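Local atomic coordinates of possible substrate binding protein of ABC transporter system (Rhodopseudomonas palustris, PDB entry 3N0X), a protein that probably binds a branched-chain amino acid or related small molecule as the substrate-binding component of an ABC transporter. Residues K22-G27 and D282-G287; T146-Y151 and W206-G211. All blocks are in the same frame, centred on the assembly; numbering follows the deposited sequence. Where two conformers were deposited one is given.

Interaction 1 (K22-G27 and D282-G287); sequences KQTETG and DFFTAG
Q23 lies against the first turn of helix 283-302, touching D282, F284 and T285. Its CB packs on F284 CB at 3.6 Å. Extended beyond CG, the chain puts OE1 3.5 Å from D282 CB; OE1 also meets the F284 ring at its edge, near CD2. Two waters join the Q23 amide to D282 OD2. One donates to Q23 OE1 and OD2; the other accepts from Q23 NE2 and donates to OD2. A third water bridges T24 OG1 and F284 O; T24 OG1 also bonds Y20 O.

No direct hydrogen bond joins 22-27 to 282-287. The axes of 22-27 and 283-287 approach to 6.7 Å and cross at -35°. Such close helix packing brings backbone CA-H...O contacts, here joining the N-terminal parts of two helices far apart in the periplasmic binding protein sequence. G27, which has no side chain, brings CA to 3.3 Å from T285 O. T285 CA meets Q23 O at 3.4 Å.

D282, at the N-cap position, is held by its own turn. D282 N donates to T285 OG1 at 3.1 Å, and D282 OD1 accepts from F283 N. L238 N also binds D282 OD2. Y20 stacks on the F284 ring; glycerol binds nearby.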
loop_
_atom_site.group_PDB
_atom_site.type_symbol
_atom_site.label_atom_id
_atom_site.label_comp_id
_atom_site.label_asym_id
_atom_site.label_seq_id
_atom_site.Cartn_x
_atom_site.Cartn_y
_atom_site.Cartn_z
ATOM N N LYS A 22 2.736 -13.902 -6.212
ATOM C CA LYS A 22 3.956 -14.239 -6.938
ATOM C C LYS A 22 4.902 -13.020 -7.003
ATOM O O LYS A 22 6.138 -13.180 -6.892
ATOM C CB LYS A 22 3.642 -14.801 -8.338
ATOM C CG LYS A 22 2.963 -16.179 -8.343
ATOM N N GLN A 23 4.329 -11.822 -7.157
ATOM C CA GLN A 23 5.140 -10.605 -7.181
ATOM C C GLN A 23 5.768 -10.308 -5.825
ATOM O O GLN A 23 6.910 -9.843 -5.758
ATOM C CB GLN A 23 4.331 -9.397 -7.645
ATOM C CG GLN A 23 3.933 -9.470 -9.105
ATOM C CD GLN A 23 3.199 -8.228 -9.592
ATOM O OE1 GLN A 23 2.671 -7.440 -8.805
ATOM N NE2 GLN A 23 3.149 -8.067 -10.910
ATOM N N THR A 24 5.026 -10.548 -4.736
ATOM C CA THR A 24 5.576 -10.373 -3.404
ATOM C C THR A 24 6.820 -11.253 -3.273
ATOM O O THR A 24 7.855 -10.799 -2.800
ATOM C CB THR A 24 4.585 -10.764 -2.334
ATOM O OG1 THR A 24 3.434 -9.917 -2.385
ATOM C CG2 THR A 24 5.230 -10.627 -0.926
ATOM N N GLU A 25 6.713 -12.514 -3.668
ATOM C CA GLU A 25 7.841 -13.457 -3.558
ATOM C C GLU A 25 9.030 -12.977 -4.392
ATOM O O GLU A 25 10.157 -12.989 -3.917
ATOM C CB GLU A 25 7.435 -14.887 -3.920
ATOM C CG GLU A 25 8.575 -15.854 -3.775
ATOM C CD GLU A 25 8.204 -17.302 -4.034
ATOM O OE1 GLU A 25 7.092 -17.578 -4.493
ATOM O OE2 GLU A 25 9.086 -18.168 -3.810
ATOM N N THR A 26 8.779 -12.571 -5.626
ATOM C CA THR A 26 9.870 -12.015 -6.459
ATOM C C THR A 26 10.584 -10.845 -5.751
ATOM O O THR A 26 11.824 -10.780 -5.731
ATOM C CB THR A 26 9.351 -11.582 -7.820
ATOM O OG1 THR A 26 8.808 -12.722 -8.491
ATOM C CG2 THR A 26 10.455 -10.908 -8.676
ATOM N N GLY A 27 9.803 -9.923 -5.192
ATOM C CA GLY A 27 10.393 -8.763 -4.495
ATOM C C GLY A 27 11.186 -9.179 -3.283
ATOM O O GLY A 27 12.284 -8.633 -3.007
ATOM N N ASP A 282 6.021 -3.993 -9.843
ATOM C CA ASP A 282 4.720 -3.406 -9.431
ATOM C C ASP A 282 4.666 -3.263 -7.889
ATOM O O ASP A 282 5.666 -3.501 -7.174
ATOM C CB ASP A 282 3.597 -4.288 -10.009
ATOM C CG ASP A 282 2.271 -3.509 -10.331
ATOM O OD1 ASP A 282 2.026 -2.421 -9.754
ATOM O OD2 ASP A 282 1.472 -4.074 -11.149
ATOM N N PHE A 283 3.501 -2.850 -7.368
ATOM C CA PHE A 283 3.310 -2.643 -5.922
ATOM C C PHE A 283 3.910 -3.780 -5.105
ATOM O O PHE A 283 4.620 -3.565 -4.119
ATOM C CB PHE A 283 1.807 -2.607 -5.538
ATOM C CG PHE A 283 1.088 -1.275 -5.736
ATOM C CD1 PHE A 283 1.484 -0.308 -6.651
ATOM C CD2 PHE A 283 -0.059 -1.033 -5.001
ATOM C CE1 PHE A 283 0.728 0.883 -6.806
ATOM C CE2 PHE A 283 -0.748 0.163 -5.108
ATOM C CZ PHE A 283 -0.365 1.102 -6.031
ATOM N N PHE A 284 3.516 -4.988 -5.464
ATOM C CA PHE A 284 3.798 -6.141 -4.627
ATOM C C PHE A 284 5.279 -6.470 -4.621
ATOM O O PHE A 284 5.856 -6.898 -3.597
ATOM C CB PHE A 284 2.899 -7.312 -5.049
ATOM C CG PHE A 284 1.457 -6.997 -4.892
ATOM C CD1 PHE A 284 0.864 -7.077 -3.657
ATOM C CD2 PHE A 284 0.680 -6.656 -5.984
ATOM C CE1 PHE A 284 -0.490 -6.767 -3.488
ATOM C CE2 PHE A 284 -0.641 -6.290 -5.811
ATOM C CZ PHE A 284 -1.226 -6.342 -4.580
ATOM N N THR A 285 5.906 -6.240 -5.755
ATOM C CA THR A 285 7.331 -6.447 -5.903
ATOM C C THR A 285 8.068 -5.474 -4.989
ATOM O O THR A 285 8.982 -5.838 -4.224
ATOM C CB THR A 285 7.787 -6.132 -7.320
ATOM O OG1 THR A 285 6.816 -6.580 -8.283
ATOM C CG2 THR A 285 9.134 -6.800 -7.580
ATOM N N ALA A 286 7.695 -4.206 -5.060
ATOM C CA ALA A 286 8.320 -3.186 -4.251
ATOM C C ALA A 286 8.131 -3.459 -2.754
ATOM O O ALA A 286 9.041 -3.298 -1.955
ATOM C CB ALA A 286 7.773 -1.763 -4.615
ATOM N N GLY A 287 6.939 -3.879 -2.376
ATOM C CA GLY A 287 6.674 -4.217 -0.989
ATOM C C GLY A 287 7.399 -5.444 -0.472
ATOM O O GLY A 287 7.911 -5.449 0.656
HETATM O O HOH W 1 0.294 -6.329 -9.905
HETATM O O HOH W 2 2.327 -5.870 -12.998
HETATM O O HOH W 3 4.072 -7.432 -1.502
#

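Interaction 2 (T146-Y151 and W206-G211); sequences TLAQDY and WVIWAG
Q149 OE1 is gripped by two donors, the backbone N of A210 at 2.9 Å and a water at 2.8 Å. The A210 N-H points at it fairly straight (164°), from a position tilted out of the amide's carbonyl plane. The same amide gives NE2 to A210 O at 3.0 Å, within the plane of that carbonyl. Q149 thus pairs with both the N-H and the C=O of A210, which holds its amide against rotation. The water also accepts from Q149 N and donates to I208 O, linking atoms too far apart to bond directly.

The Q149 side chain lies over one face of the W209 indole. CG is anti to the carbonyl carbon (chi1 -63°) and sits 3.3 Å from the centroid of the six-membered ring, a CH-pi contact. The amide is stacked nearly flat on the ring, the planes 18° apart. W209 NE1 donates to G212 O, and F185 meets the indole edge-to-face.

Earlier in the segments, L147 N donates to W206 O and L147 O accepts from I208 N, both at 3.0 Å. A148 CB packs tightly on I208 CG2. On one face of the sheet, T146 CG2 reaches the edge of the W206 ring, which stacks on F161; W206 NE1 bonds N133 OD1. On the other face, L147 CB meets V207 CG2, with L219 and L216 of helix 215-221 beyond. Parallel strands 142-149 and 202-207 are neighbours in the four-stranded sheet of one lobe, with helices on both faces, an arrangement typical of the alpha/beta domains of periplasmic binding proteins.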
loop_
_atom_site.group_PDB
_atom_site.type_symbol
_atom_site.label_atom_id
_atom_site.label_comp_id
_atom_site.label_asym_id
_atom_site.label_seq_id
_atom_site.Cartn_x
_atom_site.Cartn_y
_atom_site.Cartn_z
ATOM N N THR A 146 -16.538 14.066 -2.408
ATOM C CA THR A 146 -16.056 12.691 -2.418
ATOM C C THR A 146 -17.165 11.703 -2.808
ATOM O O THR A 146 -18.331 11.903 -2.522
ATOM C CB THR A 146 -15.457 12.278 -1.039
ATOM O OG1 THR A 146 -16.445 12.396 -0.009
ATOM C CG2 THR A 146 -14.176 13.158 -0.657
ATOM N N LEU A 147 -16.755 10.610 -3.457
ATOM C CA LEU A 147 -17.643 9.494 -3.760
ATOM C C LEU A 147 -16.962 8.249 -3.212
ATOM O O LEU A 147 -15.785 7.982 -3.490
ATOM C CB LEU A 147 -17.857 9.331 -5.264
ATOM C CG LEU A 147 -18.638 8.100 -5.745
ATOM C CD1 LEU A 147 -20.057 8.113 -5.173
ATOM C CD2 LEU A 147 -18.638 8.071 -7.300
ATOM N N ALA A 148 -17.751 7.450 -2.488
ATOM C CA ALA A 148 -17.273 6.218 -1.874
ATOM C C ALA A 148 -18.419 5.237 -1.802
ATOM O O ALA A 148 -19.596 5.620 -1.918
ATOM C CB ALA A 148 -16.710 6.501 -0.453
ATOM N N GLN A 149 -18.066 3.969 -1.623
ATOM C CA GLN A 149 -19.026 2.905 -1.321
ATOM C C GLN A 149 -19.441 2.962 0.161
ATOM O O GLN A 149 -18.632 3.299 1.046
ATOM C CB GLN A 149 -18.363 1.566 -1.614
ATOM C CG GLN A 149 -18.005 1.394 -3.085
ATOM C CD GLN A 149 -16.888 0.428 -3.319
ATOM O OE1 GLN A 149 -15.780 0.581 -2.813
ATOM N NE2 GLN A 149 -17.195 -0.636 -4.073
ATOM N N ASP A 150 -20.710 2.636 0.412
ATOM C CA ASP A 150 -21.290 2.705 1.748
ATOM C C ASP A 150 -20.917 1.455 2.557
ATOM O O ASP A 150 -21.759 0.585 2.834
ATOM C CB ASP A 150 -22.811 2.859 1.607
ATOM C CG ASP A 150 -23.487 3.284 2.872
ATOM O OD1 ASP A 150 -22.749 3.502 3.875
ATOM O OD2 ASP A 150 -24.730 3.452 2.865
ATOM N N TYR A 151 -19.650 1.387 2.964
ATOM C CA TYR A 151 -19.114 0.300 3.821
ATOM C C TYR A 151 -17.859 0.786 4.475
ATOM O O TYR A 151 -17.395 1.884 4.161
ATOM C CB TYR A 151 -18.941 -1.029 3.072
ATOM C CG TYR A 151 -17.755 -1.185 2.154
ATOM C CD1 TYR A 151 -17.318 -0.149 1.325
ATOM C CD2 TYR A 151 -17.067 -2.389 2.117
ATOM C CE1 TYR A 151 -16.230 -0.325 0.473
ATOM C CE2 TYR A 151 -15.998 -2.566 1.297
ATOM C CZ TYR A 151 -15.595 -1.552 0.456
ATOM O OH TYR A 151 -14.496 -1.746 -0.353
ATOM N N TRP A 206 -13.195 13.448 -5.792
ATOM C CA TRP A 206 -12.216 12.424 -5.415
ATOM C C TRP A 206 -12.979 11.134 -5.126
ATOM O O TRP A 206 -13.921 11.119 -4.327
ATOM C CB TRP A 206 -11.348 12.856 -4.216
ATOM C CG TRP A 206 -10.308 11.855 -3.908
ATOM C CD1 TRP A 206 -9.156 11.675 -4.595
ATOM C CD2 TRP A 206 -10.293 10.884 -2.850
ATOM N NE1 TRP A 206 -8.416 10.648 -4.050
ATOM C CE2 TRP A 206 -9.077 10.145 -2.969
ATOM C CE3 TRP A 206 -11.168 10.565 -1.810
ATOM C CZ2 TRP A 206 -8.734 9.114 -2.088
ATOM C CZ3 TRP A 206 -10.811 9.524 -0.929
ATOM C CH2 TRP A 206 -9.600 8.825 -1.080
ATOM N N VAL A 207 -12.568 10.058 -5.791
ATOM C CA VAL A 207 -13.223 8.771 -5.673
ATOM C C VAL A 207 -12.334 7.789 -4.899
ATOM O O VAL A 207 -11.095 7.713 -5.111
ATOM C CB VAL A 207 -13.524 8.219 -7.056
ATOM C CG1 VAL A 207 -14.281 6.863 -6.968
ATOM C CG2 VAL A 207 -14.378 9.218 -7.871
ATOM N N ILE A 208 -12.968 7.023 -4.016
ATOM C CA ILE A 208 -12.325 5.893 -3.383
ATOM C C ILE A 208 -13.251 4.709 -3.706
ATOM O O ILE A 208 -14.460 4.767 -3.461
ATOM C CB ILE A 208 -12.056 6.061 -1.861
ATOM C CG1 ILE A 208 -11.482 4.761 -1.282
ATOM C CG2 ILE A 208 -13.323 6.479 -1.124
ATOM C CD1 ILE A 208 -11.022 4.862 0.171
ATOM N N TRP A 209 -12.686 3.646 -4.251
ATOM C CA TRP A 209 -13.515 2.528 -4.719
ATOM C C TRP A 209 -12.683 1.237 -4.699
ATOM O O TRP A 209 -11.523 1.236 -5.111
ATOM C CB TRP A 209 -14.024 2.794 -6.141
ATOM C CG TRP A 209 -15.277 2.078 -6.481
ATOM C CD1 TRP A 209 -15.402 0.851 -7.083
ATOM C CD2 TRP A 209 -16.614 2.530 -6.231
ATOM N NE1 TRP A 209 -16.730 0.537 -7.248
ATOM C CE2 TRP A 209 -17.502 1.543 -6.734
ATOM C CE3 TRP A 209 -17.155 3.690 -5.670
ATOM C CZ2 TRP A 209 -18.871 1.672 -6.647
ATOM C CZ3 TRP A 209 -18.504 3.823 -5.604
ATOM C CH2 TRP A 209 -19.367 2.811 -6.075
ATOM N N ALA A 210 -13.304 0.146 -4.283
ATOM C CA ALA A 210 -12.669 -1.182 -4.328
ATOM C C ALA A 210 -13.568 -2.105 -5.136
ATOM O O ALA A 210 -14.773 -2.066 -5.026
ATOM C CB ALA A 210 -12.457 -1.730 -2.896
ATOM N N GLY A 211 -12.977 -2.945 -5.984
ATOM C CA GLY A 211 -13.756 -3.892 -6.778
ATOM C C GLY A 211 -14.234 -3.272 -8.072
ATOM O O GLY A 211 -13.778 -2.195 -8.464
HETATM O O HOH W 4 -15.357 2.955 -1.487
#

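Overall arrangement
The two contacts lie on opposite sides of the chain's centre. Their centres are about 26 Å apart and their nearest atoms about 11 Å, so they do not touch. Interaction 1 joins helix 18-35, which follows strand 5-11 of the six-stranded mixed sheet, to helix 283-302. Interaction 2 lies within the separate four-stranded parallel sheet. Along the chain, both segments of interaction 2 come between the two segments of interaction 1. The chain thus builds the second sheet before returning to pack on its early helix. This fits the two-lobed plan of the leucine-binding protein family, whose members commonly hold ligand between the lobes.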